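Local coordinates for putative uncharacterized protein (PDB 3CSX), which is of unknown function but is a small helical metalloprotein of the DUF683 family, associated with nitrogen fixation in a cyanobacterium, at residues 53-56 and 57-60; 46-49 and 50-53; 70-73 and 74-78; 18-21 and 22-25; 34-37 and 38-42. All coordinates share one frame; numbering follows the deposited sequence.

Contact 1: 53-56 and 57-60; sequences VETA and EKTY
T55 and T59, one helical turn apart, illustrate how a threonine hydroxyl can turn back onto the helix that carries it. T59 OG1 donates to T55 O at 2.9 Å, and T59 N donates to the same oxygen at 3.1 Å. The two donors come from opposite faces of the T55 carbonyl plane, the hydroxyl 36° out of it, and so share one acceptor without competing for one spot. Behind this lies the T59 torsion (chi1 -59°), which sets OG1 beside the backbone N and sends CG2 anti to it. T55 has the same turn of its side chain, and its OG1 bonds to N51 O, repeating the pattern one turn earlier.

K58 meets T55 obliquely. Its chain bends at chi3 and chi4 and folds back toward the helix, bringing NZ to 3.7 Å from T55 CA and 3.9 Å from T55 OG1. E54 OE1 stays 5.3 Å from K58 NZ, probably a mild attraction at most.

On this side of helix 52-77 the antiparallel helix 14-44 lies alongside: T55 rests on L38 and L41, while K58 and T59 touch M34. Y60 packs against D40 of the second subunit.

Contact 2: 46-49 and 50-53; sequences PTDY and ENLV
Y49 carries its ring between its own backbone N and carbonyl carbon, the crowded position (chi1 76°), and this lays the ring beside the start of the next residue: Y49 CD1 is 3.3 Å from E50 N. The approach is oblique to the ring. E50 CG passes the same side of the tyrosine, 3.9 Å from Y49 CE1. L52 holds CG beside its backbone N (chi1 -70°), which swings the isobutyl group back over the preceding turn. Its CD1 reaches 3.3 Å from Y49 O and 4.0 Å from Y49 CB, an apolar touch made with the root of the tyrosine side chain and not with its ring.

D48 and N51 both keep CG near the backbone N. Their carboxylate and amide planes are only 13° apart, yet N51 ND2 stays 3.9 Å from D48 CG, so the two groups are neighbours rather than partners. Two i, i+3 backbone bonds hold the 3-10 segment, N51 N to D48 O at 3.1 Å and L52 N to Y49 O at 3.2 Å. Were L52 cut back to an alanine, the branch carbons near Y49 CB and against L41 of helix 14-44 would be gone, which is likely to open a gap between the turn and that helix.

N51 O receives the hydroxyl of T55. The whole is a type II beta turn, P46 to Y49, closed by a weak bond from Y49 N to P46 O and running into a 3-10 turn that winds on into helix 52-77, the connection that closes this Rop-like helical hairpin.

Contact 3: 70-73 and 74-78; sequences KKKL and NIWEE
K72 and W76 lie side by side and point the same way, one turn apart, so that the aliphatic part of the lysine runs along one face of the indole, near its rim. K72 CG sits 3.8 Å from the centroid of the five-membered ring, 25° off its normal, a CH-pi contact displaced toward W76 NE1. The lysine starts with CG anti to its backbone N (chi1 -169°) and then bends at chi3, carrying CE along the rim of the six-membered ring, 3.7 Å from W76 CZ2. The backbones are tied by a short bond from W76 N to K72 O at 2.7 Å.

L73 makes the companion contact with E77. Its CD1 touches the aliphatic E77 CG at 3.8 Å and lies 3.6 Å from E77 OE2, a carboxylate oxygen that also has a long, weak ion pair with K21. E77 N donates to L73 O at 2.9 Å. Replacing W76 by a serine is likely to strip the K72 chain of the flat surface it rests on and open a gap beside L20 of helix 14-44.

L73 packs on V17 and L20, and W76 also meets R25 of the second subunit. The geometry is an i, i+4 lysine-aromatic pair near the C-terminal end of helix 52-77, beside the first turns of helix 14-44 in the Rop-like hairpin.

Contact 4: 18-21 and 22-25; sequences ADLK and KKVR
L20 and V24 are an i, i+4 pair on the inner side of helix 14-44, one of the two antiparallel helices of the Rop-like hairpin, and they demonstrate how an amphipathic helix sorts its side chains. Both lean on helix 52-77: L20 packs on L73 and W76, and V24 on L69. The direct touch between the two is light, L20 CD1 to V24 CG2 at 4.3 Å.

L20 puts CG anti to its backbone N (chi1 -179°), which directs the isobutyl group along the helix toward the following turn. V24 has CG1 anti to its nitrogen and CG2 beside it (chi1 161°), and CG2 thereby lies 3.4 Å from L20 O, alongside a carbonyl that already accepts the main-chain bond. K23 joins this side with its aliphatic portion, its CD 4.5 Å from L20 CD1, and it too touches L69.

The exposed side chains are mostly basic, K22 and R25 among them, with D19 the acidic exception, while K21 flanks the seam with a long, weak ion pair to E77 of helix 52-77. No side-chain hydrogen bond links the two segments, so the main chain supplies all of the hydrogen bonds between them. K22 N reaches A18 O at 3.1 Å, and both K23 N to D19 O and R25 N to K21 O measure 3.0 Å. The shortest of the four runs from V24 N to L20 O, 2.8 Å long.

Contact 5: 34-37 and 38-42; sequences MKMD and LHDLA
M36, H39 and D40 form a small cluster on the side of helix 14-44 turned away from helix 52-77, built round a His-carboxylate hydrogen bond. H39 ND1 donates to D40 OD1 at 2.8 Å. The oxygen lies in the imidazole plane, whereas the donor meets it on its anti side, 24° out of the carboxylate plane. The bond probably restrains the rotation of both groups, which belong to neighbouring residues.

M36 comes in from the previous turn. Its chain starts anti to the backbone N and then bends at chi2 and chi3 (64° and 73°), which curls SD back beside the pair. The sulfur is 3.8 Å from D40 OD1 and 4.0 Å from H39 ND1. It approaches the ring obliquely, 4.6 Å from the centroid, with M36 and H39 side by side and pointing the same way.

The second oxygen of D40 is used differently. One water donates to D40 OD2 at 2.7 Å and to D37 OD1 at 3.1 Å, bridging two carboxylates whose nearest oxygens, D37 OD1 and D40 OD2, are 4.6 Å apart. Such a bridge would be expected to soften the repulsion between like charges. Beneath it the helix continues undisturbed, D40 N bonding to M36 O at 2.9 Å.

Other side chains of the same two turns serve the hairpin. M34 packs on K58 and T59 of helix 52-77, while L38 and L41 close on T55, so the histidine-carboxylate pair and the interhelical seam occupy different sides of helix 14-44.

How the contacts relate
All five contacts are local and lie at the surface, yet each lends some side chains to the seam between helices 14-44 and 52-77. They fall into two groups on opposite sides of the chain's centre. Contacts 3 and 4 meet across the seam near the chain ends through leucine, tryptophan and a weak ion pair. Contacts 1, 2 and 5 gather toward the connection, where L41 touches residues of both 1 and 2 and M34 lies against T59. Their chemistry differs accordingly: a shared carbonyl in contact 1, 3-10 bonds in contact 2, CH-pi in contact 3, light apolar touch in contact 4, and a His-carboxylate bond with a water bridge in contact 5.

Contact 1: 53-56 and 57-60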
loop_
_atom_site.group_PDB
_atom_site.type_symbol
_atom_site.label_atom_id
_atom_site.label_comp_id
_atom_site.label_asym_id
_atom_site.label_seq_id
_atom_site.Cartn_x
_atom_site.Cartn_y
_atom_site.Cartn_z
ATOM N N VAL B 53 18.152 -10.996 -9.080
ATOM C CA VAL B 53 17.738 -9.637 -8.721
ATOM C C VAL B 53 16.631 -9.156 -9.626
ATOM O O VAL B 53 15.639 -8.616 -9.159
ATOM C CB VAL B 53 18.926 -8.639 -8.679
ATOM C CG1 VAL B 53 18.432 -7.206 -8.367
ATOM C CG2 VAL B 53 19.940 -9.084 -7.657
ATOM N N GLU B 54 16.775 -9.400 -10.929
ATOM C CA GLU B 54 15.763 -9.013 -11.891
ATOM C C GLU B 54 14.414 -9.636 -11.600
ATOM O O GLU B 54 13.381 -8.957 -11.580
ATOM C CB GLU B 54 16.203 -9.420 -13.301
ATOM C CG GLU B 54 15.465 -8.697 -14.374
ATOM C CD GLU B 54 16.224 -8.693 -15.692
ATOM O OE1 GLU B 54 16.718 -9.761 -16.112
ATOM O OE2 GLU B 54 16.332 -7.607 -16.300
ATOM N N THR B 55 14.435 -10.942 -11.368
ATOM C CA THR B 55 13.223 -11.671 -11.084
ATOM C C THR B 55 12.573 -11.187 -9.797
ATOM O O THR B 55 11.382 -10.974 -9.775
ATOM C CB THR B 55 13.463 -13.207 -11.073
ATOM O OG1 THR B 55 14.032 -13.628 -12.334
ATOM C CG2 THR B 55 12.168 -13.956 -10.840
ATOM N N ALA B 56 13.359 -11.015 -8.729
ATOM C CA ALA B 56 12.847 -10.447 -7.466
ATOM C C ALA B 56 12.262 -9.029 -7.615
ATOM O O ALA B 56 11.239 -8.719 -7.066
ATOM C CB ALA B 56 13.936 -10.452 -6.425
ATOM N N GLU B 57 12.926 -8.173 -8.386
ATOM C CA GLU B 57 12.379 -6.830 -8.619
ATOM C C GLU B 57 11.017 -6.880 -9.285
ATOM O O GLU B 57 10.134 -6.181 -8.875
ATOM C CB GLU B 57 13.371 -5.951 -9.415
ATOM C CG GLU B 57 12.816 -4.562 -9.869
ATOM C CD GLU B 57 12.434 -3.657 -8.715
ATOM O OE1 GLU B 57 13.001 -3.810 -7.614
ATOM O OE2 GLU B 57 11.577 -2.766 -8.912
ATOM N N LYS B 58 10.866 -7.693 -10.335
ATOM C CA LYS B 58 9.624 -7.823 -11.087
ATOM C C LYS B 58 8.494 -8.300 -10.155
ATOM O O LYS B 58 7.361 -7.785 -10.139
ATOM C CB LYS B 58 9.923 -8.859 -12.186
ATOM C CG LYS B 58 9.035 -8.898 -13.432
ATOM C CD LYS B 58 9.892 -9.510 -14.595
ATOM C CE LYS B 58 10.414 -10.946 -14.242
ATOM N NZ LYS B 58 11.865 -11.320 -14.542
ATOM N N THR B 59 8.837 -9.303 -9.352
ATOM C CA THR B 59 7.919 -9.861 -8.378
ATOM C C THR B 59 7.529 -8.799 -7.346
ATOM O O THR B 59 6.352 -8.631 -7.022
ATOM C CB THR B 59 8.555 -11.084 -7.706
ATOM O OG1 THR B 59 8.870 -12.045 -8.713
ATOM C CG2 THR B 59 7.541 -11.715 -6.711
ATOM N N TYR B 60 8.515 -8.068 -6.851
ATOM C CA TYR B 60 8.249 -7.033 -5.840
ATOM C C TYR B 60 7.251 -6.002 -6.357
ATOM O O TYR B 60 6.297 -5.644 -5.678
ATOM C CB TYR B 60 9.550 -6.355 -5.416
ATOM C CG TYR B 60 9.276 -5.075 -4.689
ATOM C CD1 TYR B 60 8.827 -5.088 -3.369
ATOM C CD2 TYR B 60 9.440 -3.841 -5.341
ATOM C CE1 TYR B 60 8.545 -3.906 -2.711
ATOM C CE2 TYR B 60 9.158 -2.666 -4.709
ATOM C CZ TYR B 60 8.727 -2.697 -3.382
ATOM O OH TYR B 60 8.436 -1.506 -2.737
#

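Contact 2: 46-49 and 50-53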
loop_
_atom_site.group_PDB
_atom_site.type_symbol
_atom_site.label_atom_id
_atom_site.label_comp_id
_atom_site.label_asym_id
_atom_site.label_seq_id
_atom_site.Cartn_x
_atom_site.Cartn_y
_atom_site.Cartn_z
ATOM N N PRO B 46 21.933 -23.583 -7.711
ATOM C CA PRO B 46 22.580 -22.366 -8.241
ATOM C C PRO B 46 22.248 -21.982 -9.705
ATOM O O PRO B 46 22.591 -20.873 -10.097
ATOM C CB PRO B 46 24.065 -22.710 -8.139
ATOM C CG PRO B 46 24.075 -24.191 -8.374
ATOM C CD PRO B 46 22.890 -24.708 -7.681
ATOM N N THR B 47 21.610 -22.861 -10.488
ATOM C CA THR B 47 21.321 -22.516 -11.907
ATOM C C THR B 47 20.556 -21.213 -11.992
ATOM O O THR B 47 19.602 -21.013 -11.259
ATOM C CB THR B 47 20.504 -23.609 -12.604
ATOM O OG1 THR B 47 21.095 -24.886 -12.324
ATOM C CG2 THR B 47 20.425 -23.358 -14.126
ATOM N N ASP B 48 20.980 -20.309 -12.877
ATOM C CA ASP B 48 20.274 -19.062 -13.101
ATOM C C ASP B 48 20.341 -18.107 -11.900
ATOM O O ASP B 48 19.463 -17.284 -11.729
ATOM C CB ASP B 48 18.814 -19.318 -13.505
ATOM C CG ASP B 48 18.700 -19.840 -14.941
ATOM O OD1 ASP B 48 19.648 -19.604 -15.745
ATOM O OD2 ASP B 48 17.674 -20.466 -15.234
ATOM N N TYR B 49 21.392 -18.211 -11.094
ATOM C CA TYR B 49 21.540 -17.253 -9.985
ATOM C C TYR B 49 21.730 -15.816 -10.476
ATOM O O TYR B 49 21.405 -14.853 -9.766
ATOM C CB TYR B 49 22.607 -17.671 -8.990
ATOM C CG TYR B 49 24.050 -17.473 -9.418
ATOM C CD1 TYR B 49 24.624 -16.187 -9.449
ATOM C CD2 TYR B 49 24.848 -18.555 -9.729
ATOM C CE1 TYR B 49 25.937 -16.002 -9.817
ATOM C CE2 TYR B 49 26.198 -18.380 -10.075
ATOM C CZ TYR B 49 26.713 -17.084 -10.137
ATOM O OH TYR B 49 28.016 -16.871 -10.495
ATOM N N GLU B 50 22.219 -15.677 -11.713
ATOM C CA GLU B 50 22.407 -14.340 -12.310
ATOM C C GLU B 50 21.098 -13.637 -12.559
ATOM O O GLU B 50 21.077 -12.396 -12.625
ATOM C CB GLU B 50 23.233 -14.400 -13.583
ATOM C CG GLU B 50 24.665 -14.778 -13.269
ATOM C CD GLU B 50 25.566 -14.684 -14.456
ATOM O OE1 GLU B 50 25.101 -14.251 -15.533
ATOM O OE2 GLU B 50 26.743 -15.047 -14.312
ATOM N N ASN B 51 20.020 -14.412 -12.641
ATOM C CA ASN B 51 18.661 -13.875 -12.807
ATOM C C ASN B 51 17.927 -13.455 -11.535
ATOM O O ASN B 51 16.845 -12.884 -11.626
ATOM C CB ASN B 51 17.752 -14.833 -13.544
ATOM C CG ASN B 51 18.296 -15.265 -14.870
ATOM O OD1 ASN B 51 19.335 -14.784 -15.339
ATOM N ND2 ASN B 51 17.576 -16.176 -15.498
ATOM N N LEU B 52 18.503 -13.718 -10.369
ATOM C CA LEU B 52 17.814 -13.420 -9.094
ATOM C C LEU B 52 17.292 -11.996 -8.908
ATOM O O LEU B 52 16.125 -11.801 -8.606
ATOM C CB LEU B 52 18.698 -13.778 -7.910
ATOM C CG LEU B 52 18.891 -15.285 -7.715
ATOM C CD1 LEU B 52 20.062 -15.530 -6.836
ATOM C CD2 LEU B 52 17.634 -15.966 -7.123
ATOM N N VAL B 53 18.152 -10.996 -9.080
ATOM C CA VAL B 53 17.738 -9.637 -8.721
ATOM C C VAL B 53 16.631 -9.156 -9.626
ATOM O O VAL B 53 15.639 -8.616 -9.159
ATOM C CB VAL B 53 18.926 -8.639 -8.679
ATOM C CG1 VAL B 53 18.432 -7.206 -8.367
ATOM C CG2 VAL B 53 19.940 -9.084 -7.657
#

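Contact 3: 70-73 and 74-78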
loop_
_atom_site.group_PDB
_atom_site.type_symbol
_atom_site.label_atom_id
_atom_site.label_comp_id
_atom_site.label_asym_id
_atom_site.label_seq_id
_atom_site.Cartn_x
_atom_site.Cartn_y
_atom_site.Cartn_z
ATOM N N LYS B 70 -5.273 -3.229 -2.832
ATOM C CA LYS B 70 -6.025 -3.856 -1.750
ATOM C C LYS B 70 -6.322 -2.894 -0.603
ATOM O O LYS B 70 -7.455 -2.815 -0.123
ATOM C CB LYS B 70 -5.331 -5.147 -1.289
ATOM C CG LYS B 70 -5.643 -6.290 -2.237
ATOM C CD LYS B 70 -4.959 -7.574 -1.822
ATOM C CE LYS B 70 -5.080 -8.640 -2.905
ATOM N NZ LYS B 70 -4.751 -9.976 -2.307
ATOM N N LYS B 71 -5.308 -2.148 -0.190
ATOM C CA LYS B 71 -5.455 -1.086 0.823
ATOM C C LYS B 71 -6.424 0.013 0.375
ATOM O O LYS B 71 -7.238 0.460 1.172
ATOM C CB LYS B 71 -4.092 -0.483 1.159
ATOM C CG LYS B 71 -3.202 -1.459 1.950
ATOM C CD LYS B 71 -1.731 -1.019 2.038
ATOM C CE LYS B 71 -1.054 -1.603 3.305
ATOM N NZ LYS B 71 -1.491 -3.030 3.598
ATOM N N LYS B 72 -6.325 0.443 -0.893
ATOM C CA LYS B 72 -7.279 1.400 -1.469
ATOM C C LYS B 72 -8.705 0.854 -1.389
ATOM O O LYS B 72 -9.622 1.569 -0.952
ATOM C CB LYS B 72 -6.921 1.746 -2.940
ATOM C CG LYS B 72 -7.718 2.933 -3.497
ATOM C CD LYS B 72 -7.181 3.448 -4.823
ATOM C CE LYS B 72 -7.575 2.537 -6.017
ATOM N NZ LYS B 72 -6.926 3.053 -7.253
ATOM N N LEU B 73 -8.882 -0.407 -1.804
ATOM C CA LEU B 73 -10.207 -1.064 -1.774
ATOM C C LEU B 73 -10.812 -1.021 -0.376
ATOM O O LEU B 73 -11.968 -0.611 -0.200
ATOM C CB LEU B 73 -10.138 -2.509 -2.284
ATOM C CG LEU B 73 -11.437 -3.347 -2.224
ATOM C CD1 LEU B 73 -12.532 -2.703 -3.059
ATOM C CD2 LEU B 73 -11.196 -4.761 -2.692
ATOM N N ASN B 74 -10.031 -1.401 0.623
ATOM C CA ASN B 74 -10.526 -1.339 2.001
ATOM C C ASN B 74 -10.970 0.071 2.362
ATOM O O ASN B 74 -12.083 0.265 2.872
ATOM C CB ASN B 74 -9.493 -1.859 3.000
ATOM C CG ASN B 74 -9.352 -3.367 2.974
ATOM O OD1 ASN B 74 -10.343 -4.103 2.851
ATOM N ND2 ASN B 74 -8.108 -3.849 3.098
ATOM N N ILE B 75 -10.127 1.057 2.057
ATOM C CA ILE B 75 -10.456 2.465 2.325
ATOM C C ILE B 75 -11.725 2.896 1.583
ATOM O O ILE B 75 -12.596 3.544 2.177
ATOM C CB ILE B 75 -9.273 3.414 2.010
ATOM C CG1 ILE B 75 -8.245 3.383 3.153
ATOM C CG2 ILE B 75 -9.743 4.856 1.810
ATOM C CD1 ILE B 75 -6.814 3.746 2.717
ATOM N N TRP B 76 -11.839 2.519 0.309
ATOM C CA TRP B 76 -13.007 2.865 -0.505
ATOM C C TRP B 76 -14.295 2.297 0.079
ATOM O O TRP B 76 -15.276 3.035 0.306
ATOM C CB TRP B 76 -12.829 2.356 -1.938
ATOM C CG TRP B 76 -12.012 3.263 -2.808
ATOM C CD1 TRP B 76 -11.175 4.260 -2.403
ATOM C CD2 TRP B 76 -11.937 3.227 -4.243
ATOM N NE1 TRP B 76 -10.598 4.867 -3.506
ATOM C CE2 TRP B 76 -11.030 4.236 -4.640
ATOM C CE3 TRP B 76 -12.553 2.441 -5.228
ATOM C CZ2 TRP B 76 -10.737 4.492 -5.982
ATOM C CZ3 TRP B 76 -12.251 2.683 -6.556
ATOM C CH2 TRP B 76 -11.351 3.710 -6.924
ATOM N N GLU B 77 -14.278 0.984 0.318
ATOM C CA GLU B 77 -15.415 0.255 0.871
ATOM C C GLU B 77 -15.902 0.903 2.161
ATOM O O GLU B 77 -17.113 1.048 2.361
ATOM C CB GLU B 77 -15.055 -1.220 1.084
ATOM C CG GLU B 77 -14.987 -2.009 -0.231
ATOM C CD GLU B 77 -14.898 -3.507 -0.049
ATOM O OE1 GLU B 77 -14.595 -3.984 1.064
ATOM O OE2 GLU B 77 -15.135 -4.221 -1.042
ATOM N N GLU B 78 -14.936 1.254 3.019
ATOM C CA GLU B 78 -15.047 2.202 4.151
ATOM C C GLU B 78 -15.805 1.768 5.404
ATOM O O GLU B 78 -15.188 1.354 6.400
ATOM C CB GLU B 78 -15.442 3.630 3.701
ATOM C CG GLU B 78 -16.929 3.913 3.444
ATOM C CD GLU B 78 -17.177 5.323 2.909
ATOM O OE1 GLU B 78 -18.295 5.569 2.391
ATOM O OE2 GLU B 78 -16.266 6.183 3.005
#

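Contact 4: 18-21 and 22-25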
loop_
_atom_site.group_PDB
_atom_site.type_symbol
_atom_site.label_atom_id
_atom_site.label_comp_id
_atom_site.label_asym_id
_atom_site.label_seq_id
_atom_site.Cartn_x
_atom_site.Cartn_y
_atom_site.Cartn_z
ATOM N N ALA B 18 -16.808 -2.209 -7.445
ATOM C CA ALA B 18 -16.875 -3.433 -8.271
ATOM C C ALA B 18 -15.749 -3.524 -9.295
ATOM O O ALA B 18 -15.159 -4.596 -9.508
ATOM C CB ALA B 18 -18.243 -3.551 -8.975
ATOM N N ASP B 19 -15.466 -2.398 -9.951
ATOM C CA ASP B 19 -14.358 -2.301 -10.889
ATOM C C ASP B 19 -13.000 -2.588 -10.233
ATOM O O ASP B 19 -12.212 -3.353 -10.770
ATOM C CB ASP B 19 -14.348 -0.918 -11.559
ATOM C CG ASP B 19 -15.566 -0.694 -12.450
ATOM O OD1 ASP B 19 -16.250 -1.699 -12.809
ATOM O OD2 ASP B 19 -15.832 0.480 -12.785
ATOM N N LEU B 20 -12.738 -1.955 -9.094
ATOM C CA LEU B 20 -11.468 -2.145 -8.374
ATOM C C LEU B 20 -11.325 -3.602 -7.936
ATOM O O LEU B 20 -10.259 -4.203 -8.107
ATOM C CB LEU B 20 -11.394 -1.208 -7.152
ATOM C CG LEU B 20 -10.129 -1.232 -6.271
ATOM C CD1 LEU B 20 -8.847 -1.034 -7.086
ATOM C CD2 LEU B 20 -10.208 -0.170 -5.200
ATOM N N LYS B 21 -12.406 -4.178 -7.406
ATOM C CA LYS B 21 -12.434 -5.623 -7.111
ATOM C C LYS B 21 -11.993 -6.472 -8.279
ATOM O O LYS B 21 -11.252 -7.454 -8.098
ATOM C CB LYS B 21 -13.833 -6.080 -6.659
ATOM C CG LYS B 21 -14.226 -5.610 -5.294
ATOM C CD LYS B 21 -15.305 -6.509 -4.656
ATOM C CE LYS B 21 -15.436 -6.182 -3.167
ATOM N NZ LYS B 21 -16.052 -7.281 -2.356
ATOM N N LYS B 22 -12.452 -6.100 -9.479
ATOM C CA LYS B 22 -12.137 -6.812 -10.712
ATOM C C LYS B 22 -10.653 -6.688 -11.072
ATOM O O LYS B 22 -10.014 -7.655 -11.482
ATOM C CB LYS B 22 -13.022 -6.283 -11.858
ATOM C CG LYS B 22 -12.866 -7.030 -13.199
ATOM C CD LYS B 22 -13.599 -8.385 -13.177
ATOM C CE LYS B 22 -12.958 -9.385 -14.140
ATOM N NZ LYS B 22 -12.223 -8.703 -15.241
ATOM N N LYS B 23 -10.124 -5.480 -10.921
ATOM C CA LYS B 23 -8.737 -5.198 -11.193
ATOM C C LYS B 23 -7.886 -5.996 -10.207
ATOM O O LYS B 23 -6.892 -6.615 -10.585
ATOM C CB LYS B 23 -8.510 -3.700 -11.010
ATOM C CG LYS B 23 -7.122 -3.193 -11.324
ATOM C CD LYS B 23 -7.116 -1.691 -11.167
ATOM C CE LYS B 23 -5.711 -1.092 -11.297
ATOM N NZ LYS B 23 -5.064 -1.340 -12.650
ATOM N N VAL B 24 -8.276 -5.973 -8.940
ATOM C CA VAL B 24 -7.513 -6.669 -7.922
ATOM C C VAL B 24 -7.449 -8.156 -8.224
ATOM O O VAL B 24 -6.395 -8.759 -8.109
ATOM C CB VAL B 24 -8.028 -6.382 -6.508
ATOM C CG1 VAL B 24 -7.541 -7.451 -5.516
ATOM C CG2 VAL B 24 -7.609 -4.993 -6.064
ATOM N N ARG B 25 -8.575 -8.753 -8.613
ATOM C CA ARG B 25 -8.590 -10.181 -8.958
ATOM C C ARG B 25 -7.704 -10.542 -10.142
ATOM O O ARG B 25 -7.012 -11.533 -10.092
ATOM C CB ARG B 25 -10.024 -10.669 -9.207
ATOM C CG ARG B 25 -10.111 -12.158 -9.495
ATOM C CD ARG B 25 -11.519 -12.525 -9.933
ATOM N NE ARG B 25 -11.767 -13.963 -9.802
ATOM C CZ ARG B 25 -12.174 -14.567 -8.687
ATOM N NH1 ARG B 25 -12.366 -13.871 -7.574
ATOM N NH2 ARG B 25 -12.378 -15.883 -8.685
#

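Contact 5: 34-37 and 38-42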
loop_
_atom_site.group_PDB
_atom_site.type_symbol
_atom_site.label_atom_id
_atom_site.label_comp_id
_atom_site.label_asym_id
_atom_site.label_seq_id
_atom_site.Cartn_x
_atom_site.Cartn_y
_atom_site.Cartn_z
ATOM N N MET B 34 4.152 -14.647 -10.750
ATOM C CA MET B 34 5.467 -14.214 -10.461
ATOM C C MET B 34 5.950 -14.899 -9.193
ATOM O O MET B 34 7.127 -15.257 -9.114
ATOM C CB MET B 34 5.553 -12.676 -10.352
ATOM C CG MET B 34 5.438 -11.959 -11.732
ATOM S SD MET B 34 6.761 -12.458 -12.830
ATOM C CE MET B 34 8.285 -12.217 -11.898
ATOM N N LYS B 35 5.045 -15.085 -8.222
ATOM C CA LYS B 35 5.419 -15.806 -7.012
ATOM C C LYS B 35 5.971 -17.171 -7.398
ATOM O O LYS B 35 7.067 -17.542 -6.980
ATOM C CB LYS B 35 4.203 -15.974 -6.118
ATOM C CG LYS B 35 4.417 -16.888 -4.883
ATOM C CD LYS B 35 3.141 -16.845 -4.075
ATOM C CE LYS B 35 3.081 -17.931 -2.990
ATOM N NZ LYS B 35 2.613 -19.222 -3.602
ATOM N N MET B 36 5.195 -17.921 -8.193
ATOM C CA MET B 36 5.625 -19.270 -8.581
ATOM C C MET B 36 6.918 -19.282 -9.362
ATOM O O MET B 36 7.754 -20.111 -9.137
ATOM C CB MET B 36 4.511 -20.038 -9.293
ATOM C CG MET B 36 4.883 -21.509 -9.461
ATOM S SD MET B 36 5.056 -22.398 -7.878
ATOM C CE MET B 36 3.374 -22.496 -7.471
ATOM N N ASP B 37 7.108 -18.325 -10.268
ATOM C CA ASP B 37 8.332 -18.236 -10.984
ATOM C C ASP B 37 9.527 -17.912 -10.105
ATOM O O ASP B 37 10.629 -18.452 -10.289
ATOM C CB ASP B 37 8.167 -17.254 -12.154
ATOM C CG ASP B 37 7.291 -17.832 -13.252
ATOM O OD1 ASP B 37 6.806 -19.018 -13.152
ATOM O OD2 ASP B 37 7.038 -17.101 -14.210
ATOM N N LEU B 38 9.317 -17.060 -9.122
ATOM C CA LEU B 38 10.415 -16.755 -8.246
ATOM C C LEU B 38 10.731 -17.997 -7.407
ATOM O O LEU B 38 11.882 -18.319 -7.196
ATOM C CB LEU B 38 10.079 -15.572 -7.354
ATOM C CG LEU B 38 11.237 -15.268 -6.390
ATOM C CD1 LEU B 38 12.615 -14.987 -7.105
ATOM C CD2 LEU B 38 10.834 -14.133 -5.451
ATOM N N HIS B 39 9.689 -18.661 -6.946
ATOM C CA HIS B 39 9.880 -19.912 -6.170
ATOM C C HIS B 39 10.696 -20.909 -6.969
ATOM O O HIS B 39 11.671 -21.479 -6.488
ATOM C CB HIS B 39 8.528 -20.482 -5.782
ATOM C CG HIS B 39 8.606 -21.905 -5.354
ATOM N ND1 HIS B 39 8.627 -22.949 -6.267
ATOM C CD2 HIS B 39 8.705 -22.463 -4.125
ATOM C CE1 HIS B 39 8.740 -24.096 -5.601
ATOM N NE2 HIS B 39 8.793 -23.823 -4.305
ATOM N N ASP B 40 10.291 -21.124 -8.221
ATOM C CA ASP B 40 10.977 -22.074 -9.077
ATOM C C ASP B 40 12.431 -21.713 -9.357
ATOM O O ASP B 40 13.288 -22.592 -9.401
ATOM C CB ASP B 40 10.198 -22.284 -10.397
ATOM C CG ASP B 40 8.857 -22.978 -10.194
ATOM O OD1 ASP B 40 8.569 -23.446 -9.048
ATOM O OD2 ASP B 40 8.072 -23.034 -11.197
ATOM N N LEU B 41 12.716 -20.415 -9.516
ATOM C CA LEU B 41 14.084 -19.915 -9.593
ATOM C C LEU B 41 14.904 -20.312 -8.348
ATOM O O LEU B 41 15.996 -20.878 -8.456
ATOM C CB LEU B 41 14.108 -18.379 -9.790
ATOM C CG LEU B 41 15.509 -17.716 -9.930
ATOM C CD1 LEU B 41 16.390 -18.427 -10.973
ATOM C CD2 LEU B 41 15.326 -16.232 -10.326
ATOM N N ALA B 42 14.393 -19.953 -7.176
ATOM C CA ALA B 42 15.094 -20.261 -5.937
ATOM C C ALA B 42 15.322 -21.789 -5.839
ATOM O O ALA B 42 16.412 -22.226 -5.543
ATOM C CB ALA B 42 14.256 -19.781 -4.745
HETATM O O HOH W 1 8.313 -21.661 -13.501
#